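Local coordinates for Lmo0741 protein (Listeria monocytogenes, PDB 4R1H), which is a GntR-family transcriptional regulator that probably binds DNA through its winged helix-turn-helix domain, at the interface of chains A and B. Residues are numbered along the deposited sequence; one frame, centred on the assembly and turned at random. Chains: chain A/B, Lmo0741 protein.

The interface of chains A and B. Residues chain A 87, 90-91, 94; chain B 101, 114, 117-118.
B:Trp114 lies against A:Ala90 on helix 79-103 of chain A in this GntR-family winged helix-turn-helix regulator, a worked example of how an aromatic side chain from one subunit packs across a helix of its twin. The two-fold axis repeats the patch with the chains exchanged, as would suit a dimeric regulator, although the structure alone does not show the oligomer in solution. The methyl CB of A:Ala90 sits over one face of the indole, 3.6 Å from CE2 of B:Trp114, an atom shared by the two rings, a CH-pi contact with both. At the outer rim, CZ3 of B:Trp114 reaches CA of A:Lys91 at 3.6 Å, touching the helix backbone itself. A:Asn87 meets the far edge: its CG lies in the indole plane, 3.7 Å from CH2 of B:Trp114, with the amide turned 63° against the ring. CG stands anti to the backbone N (chi1 -168°), which carries the amide out to that edge. The selenomethionine B:Met101, from the long helix 79-103 of chain B, brings its SE to 4.0 Å from CA of A:Ala90.

One helical turn beyond A:Ala90, the side chain of A:Thr94 crosses that of B:Trp114 at about a right angle and splits its two branches. Its methyl CG2 packs 3.8 Å from CG2 of B:Val118, while OG1 faces CB of the tryptophan. The hydroxyl OG1 is tied back to the carbonyl O of A:Ala90 by a 2.8 Å hydrogen bond, which fixes the rotation of the threonine.

Within chain B, the NZ of B:Lys117 lies over the indole face opposite A:Ala90, offset toward the rim.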
ATOM      1  N   ASN A  87      -6.084   8.515 -13.901  1.00 23.18           N
ATOM      2  CA  ASN A  87      -6.517   7.128 -14.247  1.00 25.14           C
ATOM      3  C   ASN A  87      -5.395   6.157 -13.922  1.00 23.63           C
ATOM      4  O   ASN A  87      -5.595   5.105 -13.284  1.00 24.76           O
ATOM      5  CB  ASN A  87      -6.954   6.981 -15.732  1.00 27.79           C
ATOM      6  CG  ASN A  87      -7.688   5.643 -16.050  1.00 34.63           C
ATOM      7  OD1 ASN A  87      -7.052   4.583 -16.201  1.00 36.41           O
ATOM      8  ND2 ASN A  87      -9.016   5.699 -16.207  1.00 37.77           N
ATOM      9  N   ALA A  90      -4.948   5.928  -9.970  1.00 21.55           N
ATOM     10  CA  ALA A  90      -6.128   5.252  -9.366  1.00 20.99           C
ATOM     11  C   ALA A  90      -6.125   3.764  -9.758  1.00 22.91           C
ATOM     12  O   ALA A  90      -6.441   2.889  -8.920  1.00 20.28           O
ATOM     13  CB  ALA A  90      -7.418   5.883  -9.790  1.00 22.45           C
ATOM     14  N   LYS A  91      -5.823   3.456 -11.011  1.00 20.70           N
ATOM     15  CA  LYS A  91      -5.781   2.050 -11.446  1.00 22.05           C
ATOM     16  C   LYS A  91      -4.805   1.231 -10.652  1.00 22.01           C
ATOM     17  O   LYS A  91      -5.129   0.094 -10.182  1.00 22.71           O
ATOM     18  CB  LYS A  91      -5.467   1.968 -12.942  1.00 22.82           C
ATOM     19  CG  LYS A  91      -5.489   0.559 -13.476  1.00 27.82           C
ATOM     20  CD  LYS A  91      -5.136   0.636 -14.974  1.00 35.50           C
ATOM     21  CE  LYS A  91      -5.292  -0.706 -15.645  1.00 46.03           C
ATOM     22  NZ  LYS A  91      -3.947  -1.224 -16.049  1.00 54.69           N
ATOM     23  N   THR A  94      -6.006   0.719  -7.032  1.00 18.92           N
ATOM     24  CA  THR A  94      -7.139  -0.208  -7.026  1.00 18.97           C
ATOM     25  C   THR A  94      -6.642  -1.651  -7.312  1.00 21.27           C
ATOM     26  O   THR A  94      -7.050  -2.582  -6.557  1.00 18.96           O
ATOM     27  CB  THR A  94      -8.196   0.219  -7.985  1.00 17.67           C
ATOM     28  OG1 THR A  94      -8.591   1.559  -7.694  1.00 17.71           O
ATOM     29  CG2 THR A  94      -9.409  -0.630  -7.854  1.00 18.53           C
TER
HETATM   30  N   MSE B 101      -6.962   7.155  -2.222  1.00 20.77           N
HETATM   31  CA  MSE B 101      -7.896   7.587  -3.257  1.00 20.40           C
HETATM   32  C   MSE B 101      -8.433   8.982  -2.936  1.00 20.51           C
HETATM   33  O   MSE B 101      -8.575   9.840  -3.814  1.00 21.93           O
HETATM   34  CB  MSE B 101      -9.024   6.580  -3.463  1.00 18.57           C
HETATM   35  CG  MSE B 101      -8.461   5.270  -4.009  1.00 21.19           C
HETATM   36 SE   MSE B 101      -7.960   5.249  -5.848  0.65 21.41          SE
HETATM   37  CE  MSE B 101      -9.748   4.881  -6.540  1.00 19.98           C
ATOM     38  N   TRP B 114     -14.304   2.381  -9.314  1.00 19.15           N
ATOM     39  CA  TRP B 114     -12.976   1.817  -9.596  1.00 18.76           C
ATOM     40  C   TRP B 114     -12.891   0.305  -9.154  1.00 19.11           C
ATOM     41  O   TRP B 114     -12.393  -0.523  -9.875  1.00 20.39           O
ATOM     42  CB  TRP B 114     -11.892   2.635  -8.886  1.00 18.01           C
ATOM     43  CG  TRP B 114     -11.404   3.701  -9.792  1.00 19.25           C
ATOM     44  CD1 TRP B 114     -11.686   5.055  -9.723  1.00 20.80           C
ATOM     45  CD2 TRP B 114     -10.535   3.538 -10.865  1.00 20.61           C
ATOM     46  NE1 TRP B 114     -11.060   5.728 -10.762  1.00 20.69           N
ATOM     47  CE2 TRP B 114     -10.359   4.824 -11.483  1.00 21.20           C
ATOM     48  CE3 TRP B 114      -9.911   2.447 -11.438  1.00 21.97           C
ATOM     49  CZ2 TRP B 114      -9.593   4.998 -12.599  1.00 23.51           C
ATOM     50  CZ3 TRP B 114      -9.182   2.639 -12.562  1.00 23.19           C
ATOM     51  CH2 TRP B 114      -9.021   3.902 -13.131  1.00 24.48           C
ATOM     52  N   LYS B 117     -14.849  -1.925 -11.422  1.00 23.84           N
ATOM     53  CA  LYS B 117     -14.277  -2.010 -12.746  1.00 25.80           C
ATOM     54  C   LYS B 117     -13.102  -2.922 -12.815  1.00 28.14           C
ATOM     55  O   LYS B 117     -12.942  -3.676 -13.807  1.00 29.75           O
ATOM     56  CB  LYS B 117     -13.820  -0.608 -13.162  1.00 25.63           C
ATOM     57  CG  LYS B 117     -13.096  -0.496 -14.464  1.00 29.79           C
ATOM     58  CD  LYS B 117     -12.974   0.928 -14.957  1.00 28.79           C
ATOM     59  CE  LYS B 117     -12.309   1.922 -14.004  1.00 25.84           C
ATOM     60  NZ  LYS B 117     -12.156   3.212 -14.633  1.00 28.50           N
ATOM     61  N   VAL B 118     -12.206  -2.806 -11.856  1.00 25.37           N
ATOM     62  CA  VAL B 118     -10.928  -3.490 -11.938  1.00 27.74           C
ATOM     63  C   VAL B 118     -11.022  -5.016 -11.653  1.00 32.16           C
ATOM     64  O   VAL B 118     -11.525  -5.448 -10.631  1.00 31.59           O
ATOM     65  CB  VAL B 118      -9.920  -2.788 -11.017  1.00 25.92           C
ATOM     66  CG1 VAL B 118      -8.652  -3.585 -10.809  1.00 31.39           C
ATOM     67  CG2 VAL B 118      -9.633  -1.385 -11.580  1.00 26.77           C
TER